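Local coordinates for protein trehalose-6-phosphate phosphatase (Candida albicans, PDB 5DXI) that is a phosphatase of the HAD (haloacid dehalogenase) clan and here holds a magnesium ion, a beryllium trifluoride ion and a glycan, at residues F25-D30 against E292-L297; K48-L53 against G80-G85; D118-Y123 against M160-D165; G130-R135 against T141-R146. One frame throughout, in Å; residues are numbered along the deposited sequence.

Interaction 1: residues F25-D30 against E292-L297. With MG (magnesium ion), chain E; BEF (beryllium trifluoride ion), chain F; GLC (alpha-D-glucopyranose), chain C; GLC (alpha-D-glucopyranose), chain B.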
# COMPACT_ATOMS: atom_id res chain seq x y z
N PHE A 25 6.91 -8.84 -4.83
CA PHE A 25 5.52 -8.41 -4.82
C PHE A 25 5.26 -7.44 -3.67
O PHE A 25 5.59 -7.73 -2.51
CB PHE A 25 4.60 -9.64 -4.70
CG PHE A 25 4.67 -10.57 -5.89
CD1 PHE A 25 3.86 -10.37 -7.00
CD2 PHE A 25 5.58 -11.62 -5.90
CE1 PHE A 25 3.94 -11.22 -8.09
CE2 PHE A 25 5.66 -12.47 -7.00
CZ PHE A 25 4.84 -12.27 -8.09
N LEU A 26 4.63 -6.32 -4.00
CA LEU A 26 4.38 -5.24 -3.05
C LEU A 26 2.89 -4.93 -3.04
O LEU A 26 2.39 -4.11 -3.82
CB LEU A 26 5.18 -4.00 -3.43
CG LEU A 26 6.67 -4.29 -3.61
CD1 LEU A 26 7.33 -3.20 -4.49
CD2 LEU A 26 7.37 -4.41 -2.26
N PHE A 27 2.18 -5.59 -2.13
CA PHE A 27 0.72 -5.55 -2.15
C PHE A 27 0.13 -4.68 -1.08
O PHE A 27 0.32 -4.91 0.11
CB PHE A 27 0.11 -6.95 -1.96
CG PHE A 27 0.47 -7.93 -3.02
CD1 PHE A 27 0.77 -7.51 -4.32
CD2 PHE A 27 0.47 -9.30 -2.74
CE1 PHE A 27 1.09 -8.43 -5.31
CE2 PHE A 27 0.78 -10.22 -3.73
CZ PHE A 27 1.10 -9.79 -5.01
N ASP A 28 -0.64 -3.70 -1.52
CA ASP A 28 -1.64 -3.11 -0.67
C ASP A 28 -2.66 -4.19 -0.26
O ASP A 28 -2.86 -5.14 -1.01
CB ASP A 28 -2.36 -2.01 -1.41
CG ASP A 28 -3.33 -1.33 -0.55
OD1 ASP A 28 -2.86 -1.02 0.55
OD2 ASP A 28 -4.51 -1.16 -0.90
N TYR A 29 -3.32 -4.03 0.89
CA TYR A 29 -4.36 -4.99 1.30
C TYR A 29 -5.77 -4.48 1.00
O TYR A 29 -6.41 -4.94 0.05
CB TYR A 29 -4.26 -5.34 2.80
CG TYR A 29 -5.30 -6.38 3.19
CD1 TYR A 29 -5.21 -7.68 2.72
CD2 TYR A 29 -6.38 -6.05 4.00
CE1 TYR A 29 -6.15 -8.64 3.05
CE2 TYR A 29 -7.35 -7.01 4.34
CZ TYR A 29 -7.21 -8.31 3.86
OH TYR A 29 -8.13 -9.29 4.18
N ASP A 30 -6.24 -3.51 1.76
CA ASP A 30 -7.63 -3.05 1.62
C ASP A 30 -7.93 -2.41 0.26
O ASP A 30 -7.21 -1.56 -0.21
CB ASP A 30 -7.98 -2.05 2.72
CG ASP A 30 -8.05 -2.71 4.08
OD1 ASP A 30 -9.08 -3.36 4.36
OD2 ASP A 30 -7.09 -2.56 4.87
N GLU A 292 -7.47 -12.47 -10.16
CA GLU A 292 -7.36 -13.14 -11.45
C GLU A 292 -5.93 -13.07 -11.94
O GLU A 292 -5.33 -14.08 -12.32
CB GLU A 292 -8.29 -12.52 -12.50
CG GLU A 292 -9.78 -12.66 -12.20
CD GLU A 292 -10.65 -11.89 -13.18
OE1 GLU A 292 -10.09 -11.20 -14.08
OE2 GLU A 292 -11.89 -11.95 -13.05
N THR A 293 -5.37 -11.86 -11.90
CA THR A 293 -4.01 -11.62 -12.37
C THR A 293 -2.99 -12.35 -11.51
O THR A 293 -2.06 -12.97 -12.04
CB THR A 293 -3.67 -10.10 -12.39
OG1 THR A 293 -4.62 -9.40 -13.20
CG2 THR A 293 -2.29 -9.87 -12.94
N LEU A 294 -3.13 -12.27 -10.19
CA LEU A 294 -2.19 -12.98 -9.32
C LEU A 294 -2.37 -14.50 -9.49
O LEU A 294 -1.38 -15.26 -9.51
CB LEU A 294 -2.37 -12.55 -7.86
CG LEU A 294 -2.10 -11.06 -7.59
CD1 LEU A 294 -2.27 -10.71 -6.12
CD2 LEU A 294 -0.69 -10.67 -8.06
N GLY A 295 -3.62 -14.93 -9.61
CA GLY A 295 -3.93 -16.32 -9.89
C GLY A 295 -3.27 -16.80 -11.17
O GLY A 295 -2.74 -17.91 -11.23
N LEU A 296 -3.30 -15.95 -12.19
CA LEU A 296 -2.64 -16.23 -13.46
C LEU A 296 -1.16 -16.49 -13.27
O LEU A 296 -0.62 -17.49 -13.75
CB LEU A 296 -2.84 -15.06 -14.43
CG LEU A 296 -2.14 -15.22 -15.78
CD1 LEU A 296 -2.85 -16.30 -16.59
CD2 LEU A 296 -2.02 -13.90 -16.57
N LEU A 297 -0.49 -15.59 -12.56
CA LEU A 297 0.92 -15.75 -12.27
C LEU A 297 1.16 -17.02 -11.47
O LEU A 297 2.16 -17.71 -11.66
CB LEU A 297 1.47 -14.56 -11.50
CG LEU A 297 1.34 -13.16 -12.11
CD1 LEU A 297 2.03 -12.14 -11.21
CD2 LEU A 297 1.93 -13.15 -13.50
MG MG E . -5.94 0.05 0.05
BE BEF F . -3.78 -0.92 1.77
F1 BEF F . -3.48 0.44 2.85
F2 BEF F . -5.51 -0.57 1.86
F3 BEF F . -4.00 -2.10 3.07
C1 GLC C . -9.01 0.33 6.22
C2 GLC C . -8.66 0.57 7.68
C3 GLC C . -7.72 1.77 7.80
C4 GLC C . -6.50 1.53 6.93
C5 GLC C . -6.95 1.28 5.49
C6 GLC C . -5.75 0.92 4.64
O1 GLC C . -9.77 1.43 5.71
O2 GLC C . -9.87 0.80 8.41
O3 GLC C . -7.30 1.94 9.14
O4 GLC C . -5.62 2.67 6.97
O5 GLC C . -7.84 0.18 5.43
O6 GLC C . -5.23 -0.35 5.07
C1 GLC B . -10.30 1.15 4.41
C2 GLC B . -11.26 2.24 3.99
C3 GLC B . -12.51 2.20 4.86
C4 GLC B . -13.17 0.83 4.77
C5 GLC B . -12.16 -0.23 5.19
C6 GLC B . -12.69 -1.65 5.04
O2 GLC B . -10.66 3.53 4.09
O3 GLC B . -13.40 3.24 4.43
O4 GLC B . -14.29 0.76 5.66
O5 GLC B . -10.98 -0.11 4.37
O6 GLC B . -12.83 -1.94 3.64
O HOH W 1 -4.77 1.77 0.30
O HOH W 2 -7.67 1.00 0.52
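L294 reaches from helix 287-298 to the F27 ring on strand 23-27. Its CB packs first on I52 CG2 of helix 47-58, and beyond CG both methyls come to the same side of the ring, at its CZ end. L294 CD1 lies above it in a CH-pi contact, 4.1 Å from the F27 centroid and 30° off the ring normal. The other methyl, CD2, touches the far carbon, with L294 CD2 3.6 Å from F27 CZ. One helical turn on, L297 offers a single methyl: its CD1 sits at the edge of the F25 ring, in the ring plane, 3.8 Å from F25 CE1. Y17 of helix 10-19 touches both F25 and L297, and I64 of strand 62-67 borders both phenylalanine rings. Just past the strand, D28 OD1 is bonded covalently to the beryllium of the trifluoride (1.5 Å to BE). With CG anti to the backbone N (chi1 -176°), D28 also turns OD2 to the magnesium, which D30 O, D233 and two waters help to hold. The N-H groups of Y29 and D30 both grip fluorine F3. D28 and D30, at the end of a central strand backed by a helix, fit the DxDx(T/V) motif of the HAD fold.

Interaction 2: residues K48-L53 against G80-G85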
# COMPACT_ATOMS: atom_id res chain seq x y z
N LYS A 48 -9.28 -17.79 -2.08
CA LYS A 48 -8.54 -17.58 -3.33
C LYS A 48 -7.24 -16.79 -3.09
O LYS A 48 -6.16 -17.17 -3.56
CB LYS A 48 -9.39 -16.86 -4.37
CG LYS A 48 -8.67 -16.69 -5.71
CD LYS A 48 -9.58 -16.10 -6.76
CE LYS A 48 -8.99 -16.25 -8.16
NZ LYS A 48 -9.87 -15.60 -9.18
N LEU A 49 -7.35 -15.71 -2.32
CA LEU A 49 -6.16 -14.94 -1.94
C LEU A 49 -5.16 -15.81 -1.19
O LEU A 49 -3.95 -15.80 -1.47
CB LEU A 49 -6.56 -13.72 -1.11
CG LEU A 49 -5.41 -12.94 -0.44
CD1 LEU A 49 -4.42 -12.39 -1.46
CD2 LEU A 49 -5.97 -11.81 0.42
N ASN A 50 -5.67 -16.58 -0.22
CA ASN A 50 -4.79 -17.44 0.56
C ASN A 50 -4.09 -18.45 -0.32
O ASN A 50 -2.91 -18.73 -0.11
CB ASN A 50 -5.56 -18.14 1.67
CG ASN A 50 -5.93 -17.19 2.79
OD1 ASN A 50 -5.27 -16.16 2.96
ND2 ASN A 50 -6.98 -17.51 3.54
N ARG A 51 -4.79 -18.99 -1.31
CA ARG A 51 -4.16 -19.99 -2.18
C ARG A 51 -3.09 -19.33 -3.05
O ARG A 51 -1.99 -19.87 -3.25
CB ARG A 51 -5.21 -20.68 -3.05
CG ARG A 51 -4.68 -21.87 -3.86
CD ARG A 51 -5.84 -22.72 -4.43
NE ARG A 51 -7.11 -21.98 -4.45
CZ ARG A 51 -7.72 -21.56 -5.56
NH1 ARG A 51 -7.18 -21.80 -6.75
NH2 ARG A 51 -8.87 -20.90 -5.48
N ILE A 52 -3.42 -18.15 -3.56
CA ILE A 52 -2.47 -17.38 -4.34
C ILE A 52 -1.20 -17.12 -3.54
O ILE A 52 -0.09 -17.40 -4.00
CB ILE A 52 -3.10 -16.05 -4.79
CG1 ILE A 52 -4.16 -16.31 -5.86
CG2 ILE A 52 -2.02 -15.10 -5.32
CD1 ILE A 52 -5.05 -15.11 -6.19
N LEU A 53 -1.37 -16.64 -2.31
CA LEU A 53 -0.22 -16.30 -1.48
C LEU A 53 0.61 -17.53 -1.16
O LEU A 53 1.84 -17.47 -1.18
CB LEU A 53 -0.67 -15.59 -0.20
CG LEU A 53 -1.34 -14.22 -0.38
CD1 LEU A 53 -1.80 -13.65 0.96
CD2 LEU A 53 -0.41 -13.22 -1.12
N GLY A 80 -0.37 -13.13 9.31
CA GLY A 80 0.79 -13.50 10.12
C GLY A 80 1.40 -14.88 9.94
O GLY A 80 2.62 -15.06 10.05
N ASN A 81 0.56 -15.87 9.66
CA ASN A 81 1.05 -17.23 9.48
C ASN A 81 1.31 -17.52 8.01
O ASN A 81 1.61 -18.64 7.62
CB ASN A 81 0.05 -18.23 10.05
CG ASN A 81 -1.33 -18.08 9.43
OD1 ASN A 81 -1.51 -17.29 8.50
ND2 ASN A 81 -2.29 -18.83 9.94
N LYS A 82 1.14 -16.50 7.17
CA LYS A 82 1.42 -16.70 5.76
C LYS A 82 2.85 -16.29 5.54
O LYS A 82 3.42 -15.53 6.32
CB LYS A 82 0.42 -15.93 4.91
CG LYS A 82 -1.02 -16.32 5.25
CD LYS A 82 -1.98 -15.86 4.18
CE LYS A 82 -3.11 -15.06 4.78
NZ LYS A 82 -4.11 -15.89 5.51
N ASN A 83 3.45 -16.75 4.46
CA ASN A 83 4.87 -16.55 4.30
C ASN A 83 5.15 -15.22 3.60
O ASN A 83 5.72 -15.20 2.51
CB ASN A 83 5.47 -17.72 3.51
CG ASN A 83 6.96 -17.81 3.62
OD1 ASN A 83 7.52 -17.62 4.71
ND2 ASN A 83 7.63 -18.07 2.50
N VAL A 84 4.74 -14.12 4.22
CA VAL A 84 4.85 -12.79 3.61
C VAL A 84 5.36 -11.73 4.58
O VAL A 84 5.19 -11.85 5.80
CB VAL A 84 3.49 -12.30 3.05
CG1 VAL A 84 2.95 -13.28 2.02
CG2 VAL A 84 2.47 -12.09 4.16
N GLY A 85 6.00 -10.71 4.03
CA GLY A 85 6.41 -9.56 4.81
C GLY A 85 5.22 -8.70 5.17
O GLY A 85 4.21 -8.68 4.46
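The K82 side chain lies across N50 and L53, two residues of helix 47-58 that stand nearly one turn apart. Its middle is apolar: K82 CD rests against one methyl of L53, CD1, at 3.9 Å. From CG on the chain bends twice (chi3 -127° for the first bend), and the K82 and N50 side chains cross at about a right angle, with the ammonium over the amide. There K82 NZ donates to N50 OD1 at 2.8 Å. The nitrogen stands above the carbonyl plane, 50° out of it, with a C=O...N angle of 115°, so neither lone pair is met squarely. A second, weak bond runs from the same ammonium to W78 O, at the end of helix 72-79. Residues 80-85 are the link from that helix to strand 85-88 in the Rossmann-like core of the HAD fold, and helix 47-58 lies beside this link. N83 centres an inverse gamma turn, closed by a weak bond from V84 N to K82 O, 2.9 Å long. After the turn V84 packs on I64 and I66 of strand 62-67. L53 has M79 as a further neighbour, while N50 also leans on P45, in the loop that leads into its helix.

Interaction 3: residues D118-Y123 against M160-D165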
# COMPACT_ATOMS: atom_id res chain seq x y z
N ASP A 118 -6.45 14.01 17.52
CA ASP A 118 -7.54 13.32 18.20
C ASP A 118 -8.65 14.30 18.59
O ASP A 118 -9.82 14.06 18.31
CB ASP A 118 -7.02 12.60 19.44
CG ASP A 118 -7.96 11.51 19.95
OD1 ASP A 118 -8.94 11.17 19.26
OD2 ASP A 118 -7.71 11.00 21.05
N ASP A 119 -8.26 15.40 19.23
CA ASP A 119 -9.19 16.46 19.62
C ASP A 119 -9.96 16.99 18.42
O ASP A 119 -11.17 17.22 18.50
CB ASP A 119 -8.44 17.60 20.31
CG ASP A 119 -8.01 17.24 21.72
OD1 ASP A 119 -8.42 16.17 22.21
OD2 ASP A 119 -7.26 18.02 22.33
N ILE A 120 -9.26 17.19 17.32
CA ILE A 120 -9.91 17.72 16.13
C ILE A 120 -10.89 16.69 15.56
O ILE A 120 -12.01 17.04 15.18
CB ILE A 120 -8.86 18.15 15.08
CG1 ILE A 120 -8.08 19.35 15.61
CG2 ILE A 120 -9.53 18.47 13.74
CD1 ILE A 120 -6.86 19.73 14.78
N PHE A 121 -10.48 15.42 15.55
CA PHE A 121 -11.32 14.33 15.08
C PHE A 121 -12.57 14.17 15.95
O PHE A 121 -13.65 13.86 15.45
CB PHE A 121 -10.55 13.00 15.03
CG PHE A 121 -9.70 12.83 13.79
CD1 PHE A 121 -9.88 13.64 12.68
CD2 PHE A 121 -8.71 11.84 13.73
CE1 PHE A 121 -9.09 13.48 11.54
CE2 PHE A 121 -7.92 11.67 12.59
CZ PHE A 121 -8.11 12.49 11.50
N LYS A 122 -12.42 14.37 17.26
CA LYS A 122 -13.56 14.26 18.16
C LYS A 122 -14.64 15.30 17.85
O LYS A 122 -15.83 15.01 17.89
CB LYS A 122 -13.11 14.38 19.62
CG LYS A 122 -12.51 13.11 20.18
CD LYS A 122 -12.03 13.30 21.61
CE LYS A 122 -11.67 11.98 22.25
NZ LYS A 122 -10.88 12.18 23.50
N TYR A 123 -14.20 16.51 17.51
CA TYR A 123 -15.12 17.57 17.10
C TYR A 123 -15.91 17.21 15.85
O TYR A 123 -17.13 17.41 15.80
CB TYR A 123 -14.35 18.88 16.88
CG TYR A 123 -15.17 20.01 16.30
CD1 TYR A 123 -15.92 20.85 17.11
CD2 TYR A 123 -15.17 20.26 14.93
CE1 TYR A 123 -16.67 21.89 16.58
CE2 TYR A 123 -15.91 21.30 14.38
CZ TYR A 123 -16.66 22.11 15.22
OH TYR A 123 -17.39 23.14 14.68
N MET A 160 -10.23 18.43 6.87
CA MET A 160 -8.99 18.42 6.11
C MET A 160 -8.31 19.78 6.13
O MET A 160 -7.10 19.89 6.35
CB MET A 160 -9.27 18.04 4.65
CG MET A 160 -9.56 16.57 4.41
SD MET A 160 -8.09 15.55 4.58
CE MET A 160 -6.99 16.39 3.42
N LYS A 161 -9.11 20.81 5.90
CA LYS A 161 -8.65 22.20 5.92
C LYS A 161 -8.06 22.58 7.27
O LYS A 161 -6.97 23.16 7.33
CB LYS A 161 -9.82 23.13 5.57
CG LYS A 161 -9.50 24.62 5.56
CD LYS A 161 -8.46 24.97 4.51
CE LYS A 161 -8.29 26.48 4.38
NZ LYS A 161 -7.13 26.84 3.52
N GLU A 162 -8.77 22.24 8.34
CA GLU A 162 -8.37 22.64 9.68
C GLU A 162 -7.09 21.96 10.13
O GLU A 162 -6.22 22.60 10.72
CB GLU A 162 -9.48 22.34 10.68
CG GLU A 162 -9.04 22.53 12.13
CD GLU A 162 -10.19 22.50 13.10
OE1 GLU A 162 -11.35 22.48 12.66
OE2 GLU A 162 -9.91 22.49 14.33
N LEU A 163 -6.97 20.66 9.85
CA LEU A 163 -5.76 19.92 10.19
C LEU A 163 -4.57 20.52 9.47
O LEU A 163 -3.51 20.72 10.06
CB LEU A 163 -5.91 18.44 9.82
CG LEU A 163 -6.85 17.63 10.71
CD1 LEU A 163 -7.18 16.30 10.07
CD2 LEU A 163 -6.19 17.42 12.07
N ASN A 164 -4.78 20.83 8.19
CA ASN A 164 -3.73 21.36 7.33
C ASN A 164 -3.31 22.79 7.69
O ASN A 164 -2.21 23.22 7.37
CB ASN A 164 -4.19 21.32 5.86
CG ASN A 164 -3.92 19.97 5.21
OD1 ASN A 164 -2.92 19.32 5.49
ND2 ASN A 164 -4.82 19.56 4.32
N ASP A 165 -4.20 23.52 8.37
CA ASP A 165 -3.89 24.89 8.78
C ASP A 165 -3.29 24.96 10.18
O ASP A 165 -2.69 25.97 10.54
CB ASP A 165 -5.14 25.76 8.71
CG ASP A 165 -5.53 26.13 7.29
OD1 ASP A 165 -4.63 26.27 6.42
OD2 ASP A 165 -6.74 26.26 7.04
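I120 meets L163 where the two helices run nearest, their CA atoms 7.6 Å apart. The side chains slide past each other in opposite directions, and the end of the isoleucine, I120 CD1, touches L163 CD2 at 3.6 Å. Its other branch, CG2, flanks the same methyl. I120 CG1 also lies 3.9 Å from E162 OE2, the carboxylate coming head-on from the other helix; the second carboxylate oxygen, OE1, is hydrogen-bonded to Y124 OH. Next in sequence, F121 starts off to one side of the partner helix, yet its ring end comes nearer and crosses L163 at about a right angle. The second leucine methyl is used here, F121 CE1 lying 3.7 Å from L163 CD1. Thus L163 is forked between two consecutive residues, CD2 for I120 and CD1 for F121. The segment axes pass 10.9 Å apart at 161°, close to antiparallel. I182 of strand 181-186 touches both F121 and L163, so the two helices lie side by side on one face of a four-stranded antiparallel sheet, an alpha/beta layer consistent with the cap domain of HAD phosphatases.

Interaction 4: residues G130-R135 against T141-R146. With GLC (alpha-D-glucopyranose), chain C; GLC (alpha-D-glucopyranose), chain B.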
# COMPACT_ATOMS: atom_id res chain seq x y z
N GLY A 130 -22.44 8.43 12.63
CA GLY A 130 -22.01 7.29 11.84
C GLY A 130 -20.50 7.28 11.62
O GLY A 130 -19.94 6.26 11.21
N SER A 131 -19.84 8.40 11.90
CA SER A 131 -18.38 8.46 11.79
C SER A 131 -17.73 7.93 13.06
O SER A 131 -18.37 7.91 14.11
CB SER A 131 -17.93 9.90 11.49
OG SER A 131 -18.07 10.73 12.63
N ASN A 132 -16.48 7.48 12.97
CA ASN A 132 -15.73 7.10 14.17
C ASN A 132 -14.22 7.25 14.00
O ASN A 132 -13.71 7.39 12.88
CB ASN A 132 -16.05 5.66 14.59
CG ASN A 132 -15.37 4.63 13.72
OD1 ASN A 132 -15.70 4.49 12.55
ND2 ASN A 132 -14.44 3.87 14.29
N ILE A 133 -13.52 7.22 15.13
CA ILE A 133 -12.09 7.42 15.18
C ILE A 133 -11.38 6.09 15.39
O ILE A 133 -11.75 5.34 16.28
CB ILE A 133 -11.69 8.38 16.32
CG1 ILE A 133 -12.25 9.78 16.08
CG2 ILE A 133 -10.18 8.43 16.50
CD1 ILE A 133 -12.14 10.68 17.28
N GLU A 134 -10.37 5.81 14.58
CA GLU A 134 -9.54 4.63 14.79
C GLU A 134 -8.15 5.09 15.23
O GLU A 134 -7.42 5.71 14.46
CB GLU A 134 -9.44 3.79 13.51
CG GLU A 134 -8.62 2.53 13.66
CD GLU A 134 -8.40 1.81 12.33
OE1 GLU A 134 -8.81 2.34 11.26
OE2 GLU A 134 -7.84 0.70 12.38
N ARG A 135 -7.79 4.76 16.47
CA ARG A 135 -6.49 5.11 17.02
C ARG A 135 -5.55 3.93 16.89
O ARG A 135 -5.67 2.94 17.60
CB ARG A 135 -6.61 5.53 18.48
CG ARG A 135 -7.38 6.82 18.68
CD ARG A 135 -7.82 7.05 20.12
NE ARG A 135 -8.72 8.20 20.17
CZ ARG A 135 -10.04 8.12 20.14
NH1 ARG A 135 -10.64 6.93 20.11
NH2 ARG A 135 -10.77 9.23 20.16
N THR A 141 -6.92 7.53 12.31
CA THR A 141 -7.84 7.48 11.18
C THR A 141 -9.23 7.96 11.59
O THR A 141 -9.77 7.52 12.59
CB THR A 141 -7.96 6.04 10.63
OG1 THR A 141 -6.66 5.55 10.28
CG2 THR A 141 -8.85 6.01 9.41
N TRP A 142 -9.79 8.89 10.82
CA TRP A 142 -11.18 9.25 11.02
C TRP A 142 -12.01 8.65 9.88
O TRP A 142 -11.80 8.98 8.71
CB TRP A 142 -11.37 10.76 11.10
CG TRP A 142 -12.80 11.17 11.35
CD1 TRP A 142 -13.57 10.86 12.44
CD2 TRP A 142 -13.62 11.97 10.49
NE1 TRP A 142 -14.83 11.41 12.31
CE2 TRP A 142 -14.88 12.10 11.12
CE3 TRP A 142 -13.42 12.58 9.25
CZ2 TRP A 142 -15.93 12.82 10.55
CZ3 TRP A 142 -14.46 13.30 8.68
CH2 TRP A 142 -15.70 13.41 9.33
N HIS A 143 -12.93 7.76 10.25
CA HIS A 143 -13.80 7.08 9.29
C HIS A 143 -15.16 7.76 9.16
O HIS A 143 -15.79 8.05 10.17
CB HIS A 143 -14.04 5.63 9.72
CG HIS A 143 -12.85 4.74 9.64
ND1 HIS A 143 -12.44 4.15 8.46
CD2 HIS A 143 -11.99 4.30 10.59
CE1 HIS A 143 -11.38 3.39 8.69
NE2 HIS A 143 -11.09 3.47 9.97
N TYR A 144 -15.63 7.97 7.93
CA TYR A 144 -16.98 8.50 7.75
C TYR A 144 -17.78 7.76 6.67
O TYR A 144 -18.75 8.30 6.13
CB TYR A 144 -16.96 10.00 7.45
CG TYR A 144 -16.19 10.42 6.22
CD1 TYR A 144 -16.83 10.57 4.99
CD2 TYR A 144 -14.82 10.70 6.28
CE1 TYR A 144 -16.13 10.98 3.86
CE2 TYR A 144 -14.11 11.11 5.15
CZ TYR A 144 -14.77 11.24 3.94
OH TYR A 144 -14.10 11.64 2.80
N ARG A 145 -17.38 6.53 6.36
CA ARG A 145 -18.09 5.74 5.36
C ARG A 145 -19.56 5.51 5.76
O ARG A 145 -20.46 5.58 4.93
CB ARG A 145 -17.37 4.40 5.13
CG ARG A 145 -18.04 3.48 4.10
CD ARG A 145 -17.10 2.36 3.67
NE ARG A 145 -15.85 2.90 3.13
CZ ARG A 145 -15.71 3.40 1.90
NH1 ARG A 145 -16.76 3.44 1.07
NH2 ARG A 145 -14.52 3.86 1.49
N ARG A 146 -19.79 5.27 7.05
CA ARG A 146 -21.14 4.97 7.55
C ARG A 146 -22.04 6.19 7.71
O ARG A 146 -23.21 6.06 8.04
CB ARG A 146 -21.03 4.25 8.89
CG ARG A 146 -20.38 2.89 8.82
CD ARG A 146 -20.30 2.31 10.22
NE ARG A 146 -19.85 0.92 10.27
CZ ARG A 146 -19.13 0.41 11.27
NH1 ARG A 146 -18.75 1.18 12.28
NH2 ARG A 146 -18.77 -0.87 11.26
C1 GLC C . -9.01 0.33 6.22
C2 GLC C . -8.66 0.57 7.68
C3 GLC C . -7.72 1.77 7.80
C4 GLC C . -6.50 1.53 6.93
C5 GLC C . -6.95 1.28 5.49
C6 GLC C . -5.75 0.92 4.64
O1 GLC C . -9.77 1.43 5.71
O2 GLC C . -9.87 0.80 8.41
O3 GLC C . -7.30 1.94 9.14
O4 GLC C . -5.62 2.67 6.97
O5 GLC C . -7.84 0.18 5.43
O6 GLC C . -5.23 -0.35 5.07
C1 GLC B . -10.30 1.15 4.41
C2 GLC B . -11.26 2.24 3.99
C3 GLC B . -12.51 2.20 4.86
C4 GLC B . -13.17 0.83 4.77
C5 GLC B . -12.16 -0.23 5.19
C6 GLC B . -12.69 -1.65 5.04
O2 GLC B . -10.66 3.53 4.09
O3 GLC B . -13.40 3.24 4.43
O4 GLC B . -14.29 0.76 5.66
O5 GLC B . -10.98 -0.11 4.37
O6 GLC B . -12.83 -1.94 3.64
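The H143 imidazole has T141 CG2 over one face, 3.4 Å above the plane and offset toward the rim, and E134 OE1 at its edge. H143 NE2 donates to E134 OE1 in the ring plane, 2.9 Å long and nearly straight at 172°; the oxygen is met on its anti side, 29° out of the carboxylate plane. That oxygen also accepts a hydrogen bond from O3 of one glucose (GLC, chain C) at 2.6 Å, so histidine and sugar share it, and the carboxylate would tend to polarise the imidazole. The N132 amide lies alongside H143, planes 10° apart, with N132 OD1 3.5 Å from H143 CB. On the other face of the sheet, I133 CG1 touches the edge of the W142 ring at 4.0 Å from CD1, and Y144 CB covers part of one indole face. R145 NE reaches O3 of the second glucose (chain B), at 2.8 Å. Two antiparallel hydrogen-bonded pairs, N132 with H143 and E134 with T141, flank the non-hydrogen-bonded pair I133-W142. The hairpin forms one side of a four-stranded sheet: W142 bonds onward to I182 of strand 181-186, I133 packs on F121 and T125 of helix 113-126, and the indole meets F121 and A156 of helix 149-165.

Strand 23-27 opens interaction 1 near the N terminus, and the C-terminal helix 287-298 completes it, so that the other three contacts all fall within its span. Interaction 2 closes first, tying helix 47-58 to the link before strand 85-88; it touches interaction 1 where L49 packs against Y29. Later, helix 113-126 opens interaction 3, the hairpin 132-135/140-143 makes and closes interaction 4 within it, and helix 149-165 then closes interaction 3. Those two also touch, by the salt bridge D118-R135 and by F121 against W142 and I133. No loops cross. Interactions 1 and 2 belong to the core, 3 and 4 to the probable cap, and both glucoses contact interactions 1 and 4.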